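Local coordinates for nitrate transport protein (Xanthomonas axonopodis pv. citri, PDB 3KSX) that binds alkanesulfonates, here MOPS, as a periplasmic-binding protein, and probably hands them to a membrane transporter for uptake, at residues A[128-133]-A[153-158]; A[146-151]-A[205-210]; A[212-217]-A[274-279]; A[235-238]-A[243-246]. All blocks are in the same frame, centred on the assembly; numbering follows the deposited sequence.

Contact 3 is buried in the core, contact 4 lies at the surface, and contacts 1 and 2 are partly buried. Contacts 1 and 2 share helix 141-152: the loop at its C-terminal end forms contact 1, while its flank forms contact 2, and Leu-150 packs on Leu-129 of 128-133. Contacts 3 and 4 meet in the other lobe, where the Asn-236 side chain of helix 225-244 reaches the backbone of Val-276. Chemistry follows place: contact 3 is purely aliphatic against aromatic, contact 1 a thin apolar touch, contact 2 an arginine-carbonyl bond with leucine packing, and contact 4 a loose polar encounter. Contacts 1 and 4 lie farthest apart, with centres about 39 Å from each other.

Contact 1: A[128-133]-A[153-158]; sequences DLKGKR and SGLSMR
Lys-130 and Leu-155 meet where a type II beta turn, Leu-129 to Lys-132, passes the Schellman motif that ends helix 141-152. The turn leads into strand 133-136, and the loop 153-158 leads into the parallel strand 161-164, so the contact sits at one end of a beta-alpha-beta crossover. Across the contact there is van der Waals packing alone. Leu-155 reaches over with both branches: CD2 lies 3.7 Å from Lys-130 CB, and CD1 rests 3.8 Å from Lys-130 N, against the turn backbone. The two side chains cross at about a right angle. Lys-130 offers its first methylenes, its chi1 of 178° setting CG opposite the backbone N, and the amino group lies well off the leucine. Leu-129 and Leu-155 both pack on Leu-150 of the helix, which places the touch at the margin of the domain core. Hydrogen bonds instead shape each backbone on its own side. The turn closes through Lys-132 N to Leu-129 O at 3.0 Å. Gly-154, at positive phi, is the C-prime residue of the Schellman motif. Past it, Asp-159 takes the backbone N of Ser-156, and an ST turn forms where Ser-156 OG accepts from Arg-158 N at 3.2 Å.

Contact 2: A[146-151]-A[205-210]; sequences LLRVLA and EGLGLT
Arg-148 and Leu-207 slide past each other in opposite directions, each side chain lying along the other's flank. From helix 141-152 the arginine chain leaves with CG beside the backbone N (chi1 -65°), then bends at chi2 and chi3, which curls the guanidinium back toward the loop 205-210. There NH1 donates to Leu-207 O at 2.6 Å in a fairly straight bond (160°). The donor sits in the carbonyl plane, on a lone pair, and the oxygen in turn lies at the guanidinium edge, only 9° out of plane. Arg-148 NH2 adds a weak second bond to the same Leu-207 O at 3.3 Å. One face of the guanidinium is met near its rim by Leu-207 CD2, 4.0 Å above the plane. The other branch of this leucine goes to the helix surface: CD1 touches Val-149 CG2 at 3.9 Å, the two side chains crossing at about a right angle. Leu-207 also packs on Leu-145 and Lys-152, so it is inserted along the helix flank, while helix 281-296 supplies Leu-293 against Arg-148. The segment 205-210 belongs to the connection from strand 198-203 of one lobe to strand 212-217 of the other. One backbone carbonyl takes a short, direct bond from NH1 and a weak one from NH2, which probably polarises the C=O and helps hold the guanidinium in place.

Contact 3: A[212-217]-A[274-279]; sequences GFFLSS and ASVQPL
Phe-214 and Val-276 have the nearest CA atoms of the two segments, 7.7 Å apart, a gap bridged by side chains alone. Residues 212-217 form a strand, and residues 274-279 are a largely extended loop between helices 261-269 and 281-296. The strand's alternation sends Phe-213 and Phe-214 to opposite faces of the sheet, and the loop meets each of them in turn. Val-276 points at Phe-214, its CG2 coming within 3.7 Å of Phe-214 CD1, with the two side chains at about a right angle. That methyl is anti to the valine's backbone N, and the other, CG1, is tucked between N and the carbonyl carbon (chi1 61°). Met-232 and Leu-235 of helix 225-244 continue the packing round Phe-214. The strand is antiparallel to both its neighbours, 82-86 and 100-106, in a mixed five-stranded sheet of order 2-1-3-5-4, the arrangement of a type II periplasmic-binding protein lobe; here the chain has returned from the second lobe to insert a strand into the first. On the other face, Leu-279 directs CD2 to Phe-213 CE1 at 3.6 Å, and Leu-279 CG follows at 4.0 Å from the same CE1. Again the side chains cross at about a right angle. Tyr-102 meets the Phe-213 ring edge-to-face, and Val-283 and Gln-287 of helix 281-296 pack against it. Leu-279 also touches Trp-105 of strand 100-106 and Ile-284 of helix 281-296.

Contact 4: A[235-238]-A[243-246]; sequences LNQA and ERDR
Arg-244 folds back along its own helix, 225-244, toward Gln-237, seven residues or about two turns earlier. In the second segment, Glu-243 comes first, still helical, with its side chain on Pro-273 of the loop after helix 261-269. Arg-244 follows and carries the contact. Its CG stands between the backbone N and the carbonyl carbon (chi1 61°), and the chain bends at chi3, which brings the guanidinium back over the preceding turns. Arg-244 NH2 approaches Gln-237 OE1 to 3.1 Å, but the angle is too poor for a hydrogen bond. A still nearer approach of NH2 to Gln-237 O is too short and too badly angled to be relied on. Gln-237 bends at chi2 (-49°); its amide and the guanidinium are nearly parallel, the planes 11° apart. The Gln-237 backbone and CB also border the group: CB lies 3.8 Å from Arg-244 NH2, and CA sits at the guanidinium edge, in its plane. Next, Asp-245 is the first residue to leave helical geometry and also occupies the N-cap position of helix 246-257, so one residue makes the junction between two helices; its O accepts from Ser-249 OG. Arg-246 opens the new helix and forms a salt bridge to Glu-265 of helix 261-269. On this exposed face the positive guanidinium of Arg-244 lies beside the side-chain oxygen of Gln-237, so any attraction between them is probably electrostatic and loosely directed, and the exact placing of the group remains doubtful.

Contact 1: A[128-133]-A[153-158]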
# COMPACT_ATOMS: atom_id res chain seq x y z
N ASP A 128 25.25 5.99 -1.73
CA ASP A 128 25.72 5.90 -0.35
C ASP A 128 25.06 4.77 0.47
O ASP A 128 25.55 4.39 1.55
CB ASP A 128 25.43 7.21 0.35
CG ASP A 128 26.34 8.34 -0.06
OD1 ASP A 128 27.47 8.10 -0.57
OD2 ASP A 128 25.92 9.50 0.19
N LEU A 129 23.96 4.20 -0.01
CA LEU A 129 23.30 3.02 0.62
C LEU A 129 24.06 1.69 0.46
O LEU A 129 23.79 0.76 1.20
CB LEU A 129 21.86 2.81 0.10
CG LEU A 129 20.90 4.01 0.27
CD1 LEU A 129 19.62 3.81 -0.49
CD2 LEU A 129 20.49 4.21 1.68
N LYS A 130 25.05 1.61 -0.43
CA LYS A 130 25.79 0.35 -0.53
C LYS A 130 26.30 -0.01 0.87
O LYS A 130 26.92 0.82 1.60
CB LYS A 130 26.99 0.46 -1.50
CG LYS A 130 27.83 -0.85 -1.57
CD LYS A 130 29.07 -0.61 -2.46
CE LYS A 130 30.01 -1.83 -2.57
NZ LYS A 130 30.03 -2.75 -1.37
N GLY A 131 26.04 -1.26 1.26
CA GLY A 131 26.56 -1.78 2.51
C GLY A 131 25.83 -1.37 3.77
O GLY A 131 26.26 -1.75 4.89
N LYS A 132 24.69 -0.72 3.62
CA LYS A 132 23.94 -0.21 4.77
C LYS A 132 22.70 -1.08 5.11
O LYS A 132 22.20 -1.81 4.26
CB LYS A 132 23.48 1.21 4.49
CG LYS A 132 24.55 2.19 4.10
CD LYS A 132 25.47 2.47 5.21
CE LYS A 132 26.41 3.53 4.71
NZ LYS A 132 27.79 3.21 5.07
N ARG A 133 22.24 -0.93 6.35
CA ARG A 133 21.12 -1.68 6.92
C ARG A 133 19.89 -0.84 6.66
O ARG A 133 19.78 0.27 7.13
CB ARG A 133 21.31 -1.79 8.42
CG ARG A 133 22.31 -2.79 8.76
CD ARG A 133 22.33 -2.99 10.23
NE ARG A 133 23.18 -4.15 10.39
CZ ARG A 133 23.13 -5.02 11.39
NH1 ARG A 133 22.25 -4.87 12.39
NH2 ARG A 133 23.99 -6.05 11.38
N SER A 153 21.36 3.10 -9.48
CA SER A 153 22.73 3.42 -9.06
C SER A 153 23.60 2.18 -9.12
O SER A 153 24.71 2.14 -8.57
CB SER A 153 22.71 3.99 -7.65
OG SER A 153 22.08 5.26 -7.72
N GLY A 154 23.12 1.18 -9.85
CA GLY A 154 23.86 -0.03 -9.93
C GLY A 154 23.98 -0.80 -8.64
O GLY A 154 24.95 -1.53 -8.44
N LEU A 155 22.96 -0.71 -7.76
CA LEU A 155 23.00 -1.53 -6.55
C LEU A 155 21.90 -2.58 -6.60
O LEU A 155 20.87 -2.33 -7.18
CB LEU A 155 22.80 -0.64 -5.30
CG LEU A 155 23.98 0.28 -4.98
CD1 LEU A 155 23.60 1.31 -3.89
CD2 LEU A 155 25.17 -0.52 -4.55
N SER A 156 22.12 -3.75 -6.04
CA SER A 156 20.98 -4.65 -5.98
C SER A 156 20.61 -4.87 -4.54
O SER A 156 21.29 -4.38 -3.61
CB SER A 156 21.28 -6.00 -6.64
OG SER A 156 22.29 -6.63 -5.88
N MET A 157 19.58 -5.69 -4.34
CA MET A 157 19.16 -6.05 -3.03
C MET A 157 20.30 -6.80 -2.31
O MET A 157 20.38 -6.76 -1.08
CB MET A 157 17.86 -6.90 -3.04
CG MET A 157 16.67 -6.11 -3.65
SD MET A 157 16.23 -4.65 -2.69
CE MET A 157 16.06 -5.41 -1.09
N ARG A 158 21.20 -7.45 -3.03
CA ARG A 158 22.30 -8.11 -2.33
C ARG A 158 23.42 -7.16 -1.93
O ARG A 158 24.39 -7.60 -1.35
CB ARG A 158 22.84 -9.34 -3.07
CG ARG A 158 23.23 -9.15 -4.54
CD ARG A 158 23.12 -10.49 -5.44
NE ARG A 158 22.79 -10.15 -6.83
CZ ARG A 158 23.33 -9.13 -7.53
NH1 ARG A 158 24.31 -8.38 -6.99
NH2 ARG A 158 22.90 -8.87 -8.78

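Contact 2: A[146-151]-A[205-210]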
# COMPACT_ATOMS: atom_id res chain seq x y z
N LEU A 146 12.57 0.22 -3.21
CA LEU A 146 13.98 0.03 -2.93
C LEU A 146 14.73 -0.67 -4.05
O LEU A 146 15.78 -0.22 -4.48
CB LEU A 146 14.15 -0.68 -1.58
CG LEU A 146 15.49 -0.76 -0.90
CD1 LEU A 146 16.17 0.60 -0.78
CD2 LEU A 146 15.26 -1.42 0.49
N LEU A 147 14.29 -1.87 -4.45
CA LEU A 147 14.78 -2.48 -5.66
C LEU A 147 15.01 -1.57 -6.86
O LEU A 147 16.12 -1.57 -7.44
CB LEU A 147 13.87 -3.68 -6.03
CG LEU A 147 14.20 -4.41 -7.31
CD1 LEU A 147 15.56 -5.08 -7.14
CD2 LEU A 147 13.13 -5.45 -7.62
N ARG A 148 14.00 -0.78 -7.23
CA ARG A 148 14.05 -0.02 -8.45
C ARG A 148 14.99 1.19 -8.27
O ARG A 148 15.72 1.55 -9.20
CB ARG A 148 12.65 0.53 -8.81
CG ARG A 148 11.50 -0.51 -9.17
CD ARG A 148 11.60 -1.21 -10.52
NE ARG A 148 12.02 -0.24 -11.54
CZ ARG A 148 11.22 0.67 -12.11
NH1 ARG A 148 9.92 0.73 -11.78
NH2 ARG A 148 11.75 1.54 -12.95
N VAL A 149 15.02 1.79 -7.09
CA VAL A 149 15.90 2.96 -6.84
C VAL A 149 17.36 2.51 -6.84
O VAL A 149 18.20 3.12 -7.50
CB VAL A 149 15.47 3.68 -5.54
CG1 VAL A 149 16.49 4.68 -5.06
CG2 VAL A 149 14.19 4.43 -5.77
N LEU A 150 17.65 1.46 -6.10
CA LEU A 150 18.99 0.89 -6.00
C LEU A 150 19.49 0.55 -7.41
O LEU A 150 20.63 0.87 -7.79
CB LEU A 150 18.98 -0.33 -5.11
CG LEU A 150 18.80 -0.06 -3.58
CD1 LEU A 150 18.76 -1.37 -2.88
CD2 LEU A 150 19.94 0.80 -3.08
N ALA A 151 18.62 -0.05 -8.22
CA ALA A 151 19.11 -0.49 -9.54
C ALA A 151 19.58 0.68 -10.45
O ALA A 151 20.44 0.47 -11.35
CB ALA A 151 18.09 -1.31 -10.23
N GLU A 205 9.00 8.86 -7.74
CA GLU A 205 8.76 9.57 -9.00
C GLU A 205 9.65 9.01 -10.10
O GLU A 205 10.83 8.70 -9.87
CB GLU A 205 9.05 11.06 -8.79
CG GLU A 205 7.84 11.71 -8.04
CD GLU A 205 7.94 13.22 -7.94
OE1 GLU A 205 8.79 13.70 -7.15
OE2 GLU A 205 7.09 13.90 -8.61
N GLY A 206 9.09 8.87 -11.30
CA GLY A 206 9.95 8.57 -12.45
C GLY A 206 10.20 7.08 -12.63
O GLY A 206 10.94 6.68 -13.57
N LEU A 207 9.70 6.26 -11.70
CA LEU A 207 9.89 4.79 -11.82
C LEU A 207 8.76 4.08 -12.54
O LEU A 207 8.77 2.87 -12.73
CB LEU A 207 10.03 4.16 -10.41
CG LEU A 207 11.14 4.75 -9.58
CD1 LEU A 207 11.09 4.25 -8.11
CD2 LEU A 207 12.53 4.46 -10.22
N GLY A 208 7.70 4.79 -12.88
CA GLY A 208 6.56 4.14 -13.46
C GLY A 208 6.03 3.06 -12.51
O GLY A 208 5.74 1.92 -12.93
N LEU A 209 5.88 3.43 -11.21
CA LEU A 209 5.17 2.53 -10.25
C LEU A 209 3.72 2.24 -10.65
O LEU A 209 2.99 3.12 -11.17
CB LEU A 209 5.22 3.18 -8.83
CG LEU A 209 6.56 3.48 -8.26
CD1 LEU A 209 6.44 4.07 -6.86
CD2 LEU A 209 7.31 2.16 -8.06
N THR A 210 3.30 1.01 -10.40
CA THR A 210 2.00 0.54 -10.79
C THR A 210 0.85 1.12 -10.03
O THR A 210 -0.23 1.43 -10.60
CB THR A 210 1.95 -1.01 -10.72
OG1 THR A 210 2.98 -1.56 -11.54
CG2 THR A 210 0.57 -1.56 -11.23

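Contact 3: A[212-217]-A[274-279]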
# COMPACT_ATOMS: atom_id res chain seq x y z
N GLY A 212 -1.60 0.36 -6.59
CA GLY A 212 -1.96 -0.69 -5.62
C GLY A 212 -3.25 -1.36 -6.10
O GLY A 212 -3.78 -1.03 -7.19
N PHE A 213 -3.82 -2.23 -5.25
CA PHE A 213 -4.93 -3.05 -5.71
C PHE A 213 -5.94 -3.27 -4.60
O PHE A 213 -5.55 -3.19 -3.42
CB PHE A 213 -4.39 -4.40 -6.26
CG PHE A 213 -3.55 -4.24 -7.49
CD1 PHE A 213 -4.16 -3.89 -8.70
CD2 PHE A 213 -2.18 -4.33 -7.46
CE1 PHE A 213 -3.42 -3.73 -9.83
CE2 PHE A 213 -1.41 -4.14 -8.60
CZ PHE A 213 -2.06 -3.80 -9.80
N PHE A 214 -7.22 -3.48 -4.96
CA PHE A 214 -8.16 -4.18 -4.10
C PHE A 214 -8.14 -5.69 -4.45
O PHE A 214 -8.19 -6.02 -5.63
CB PHE A 214 -9.53 -3.53 -4.18
CG PHE A 214 -9.65 -2.45 -3.17
CD1 PHE A 214 -9.08 -1.18 -3.43
CD2 PHE A 214 -10.18 -2.73 -1.91
CE1 PHE A 214 -9.13 -0.14 -2.40
CE2 PHE A 214 -10.25 -1.76 -0.93
CZ PHE A 214 -9.71 -0.47 -1.16
N LEU A 215 -7.92 -6.55 -3.44
CA LEU A 215 -7.82 -8.01 -3.53
C LEU A 215 -9.10 -8.62 -2.90
O LEU A 215 -9.66 -8.12 -1.93
CB LEU A 215 -6.55 -8.60 -2.86
CG LEU A 215 -5.18 -8.24 -3.50
CD1 LEU A 215 -5.27 -8.15 -5.07
CD2 LEU A 215 -4.69 -6.86 -2.98
N SER A 216 -9.53 -9.73 -3.45
CA SER A 216 -10.70 -10.38 -2.87
C SER A 216 -10.43 -11.87 -2.84
O SER A 216 -9.55 -12.41 -3.61
CB SER A 216 -11.92 -10.11 -3.75
OG SER A 216 -13.12 -10.71 -3.24
N SER A 217 -11.20 -12.55 -1.99
CA SER A 217 -11.37 -13.97 -2.00
C SER A 217 -11.99 -14.33 -3.35
O SER A 217 -12.88 -13.62 -3.83
CB SER A 217 -12.35 -14.32 -0.83
OG SER A 217 -13.14 -15.47 -1.10
N ALA A 274 -6.58 9.41 -6.74
CA ALA A 274 -6.26 7.96 -6.88
C ALA A 274 -7.43 7.03 -6.51
O ALA A 274 -7.33 6.24 -5.55
CB ALA A 274 -4.98 7.55 -6.09
N SER A 275 -8.53 7.13 -7.26
CA SER A 275 -9.75 6.37 -7.00
C SER A 275 -9.61 4.91 -7.48
O SER A 275 -8.97 4.63 -8.51
CB SER A 275 -10.93 7.07 -7.69
OG SER A 275 -10.63 7.33 -9.04
N VAL A 276 -10.20 3.98 -6.76
CA VAL A 276 -10.18 2.58 -7.19
C VAL A 276 -11.02 2.47 -8.46
O VAL A 276 -12.10 3.03 -8.52
CB VAL A 276 -10.57 1.59 -6.08
CG1 VAL A 276 -11.96 1.84 -5.58
CG2 VAL A 276 -10.42 0.12 -6.61
N GLN A 277 -10.47 1.85 -9.49
CA GLN A 277 -11.21 1.56 -10.75
C GLN A 277 -10.77 0.22 -11.30
O GLN A 277 -9.85 -0.46 -10.71
CB GLN A 277 -10.90 2.62 -11.74
CG GLN A 277 -9.42 3.02 -11.67
CD GLN A 277 -9.19 4.37 -12.32
OE1 GLN A 277 -9.14 5.41 -11.65
NE2 GLN A 277 -9.00 4.36 -13.62
N PRO A 278 -11.38 -0.19 -12.42
CA PRO A 278 -11.08 -1.46 -12.97
C PRO A 278 -9.66 -1.49 -13.47
O PRO A 278 -9.07 -0.47 -13.79
CB PRO A 278 -12.00 -1.56 -14.18
CG PRO A 278 -13.15 -0.68 -13.87
CD PRO A 278 -12.48 0.47 -13.17
N LEU A 279 -9.10 -2.67 -13.45
CA LEU A 279 -7.75 -2.88 -13.99
C LEU A 279 -7.77 -2.73 -15.51
O LEU A 279 -8.64 -3.27 -16.22
CB LEU A 279 -7.16 -4.28 -13.57
CG LEU A 279 -6.69 -4.39 -12.07
CD1 LEU A 279 -7.81 -4.66 -11.07
CD2 LEU A 279 -5.69 -5.53 -11.99

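Contact 4: A[235-238]-A[243-246]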
# COMPACT_ATOMS: atom_id res chain seq x y z
N LEU A 235 -15.99 3.04 -2.69
CA LEU A 235 -14.65 3.39 -2.26
C LEU A 235 -14.01 4.39 -3.25
O LEU A 235 -13.11 5.19 -2.87
CB LEU A 235 -13.80 2.12 -2.09
CG LEU A 235 -14.29 1.14 -1.03
CD1 LEU A 235 -13.29 0.06 -0.90
CD2 LEU A 235 -14.42 1.90 0.32
N ASN A 236 -14.43 4.33 -4.51
CA ASN A 236 -13.93 5.22 -5.57
C ASN A 236 -14.35 6.64 -5.21
O ASN A 236 -13.61 7.62 -5.41
CB ASN A 236 -14.50 4.82 -6.92
CG ASN A 236 -14.23 5.83 -7.98
OD1 ASN A 236 -14.83 6.88 -7.96
ND2 ASN A 236 -13.29 5.53 -8.90
N GLN A 237 -15.56 6.76 -4.68
CA GLN A 237 -16.06 8.04 -4.22
C GLN A 237 -15.33 8.57 -2.98
O GLN A 237 -14.96 9.77 -2.93
CB GLN A 237 -17.56 7.96 -3.96
CG GLN A 237 -18.42 7.76 -5.23
CD GLN A 237 -18.05 8.72 -6.37
OE1 GLN A 237 -18.11 9.96 -6.20
NE2 GLN A 237 -17.66 8.16 -7.53
N ALA A 238 -15.08 7.70 -2.00
CA ALA A 238 -14.34 8.10 -0.75
C ALA A 238 -13.02 8.86 -1.06
O ALA A 238 -12.65 9.88 -0.36
CB ALA A 238 -14.00 6.84 0.11
N GLU A 243 -10.01 15.63 -1.95
CA GLU A 243 -10.11 16.86 -2.77
C GLU A 243 -11.42 17.65 -2.52
O GLU A 243 -11.37 18.82 -2.10
CB GLU A 243 -10.00 16.52 -4.26
CG GLU A 243 -8.60 16.08 -4.68
CD GLU A 243 -7.69 17.26 -5.09
OE1 GLU A 243 -7.97 18.45 -4.72
OE2 GLU A 243 -6.67 16.97 -5.78
N ARG A 244 -12.57 17.01 -2.76
CA ARG A 244 -13.91 17.68 -2.56
C ARG A 244 -14.19 18.18 -1.14
O ARG A 244 -15.02 19.09 -0.94
CB ARG A 244 -15.08 16.81 -3.08
CG ARG A 244 -15.30 15.42 -2.45
CD ARG A 244 -16.68 14.84 -2.89
NE ARG A 244 -16.66 13.39 -3.11
CZ ARG A 244 -16.14 12.79 -4.19
NH1 ARG A 244 -15.55 13.49 -5.17
NH2 ARG A 244 -16.19 11.47 -4.29
N ASP A 245 -13.48 17.61 -0.15
CA ASP A 245 -13.70 17.97 1.28
C ASP A 245 -12.37 18.16 1.99
O ASP A 245 -12.11 17.54 3.03
CB ASP A 245 -14.55 16.91 2.02
CG ASP A 245 -15.02 17.38 3.42
OD1 ASP A 245 -15.10 18.61 3.60
OD2 ASP A 245 -15.30 16.55 4.35
N ARG A 246 -11.50 19.00 1.42
CA ARG A 246 -10.12 19.09 1.93
C ARG A 246 -10.03 19.38 3.45
O ARG A 246 -9.42 18.58 4.20
CB ARG A 246 -9.28 20.08 1.08
CG ARG A 246 -7.85 20.37 1.61
CD ARG A 246 -7.07 21.42 0.71
NE ARG A 246 -5.69 21.59 1.20
CZ ARG A 246 -4.64 20.86 0.80
NH1 ARG A 246 -4.77 19.90 -0.11
NH2 ARG A 246 -3.44 21.08 1.32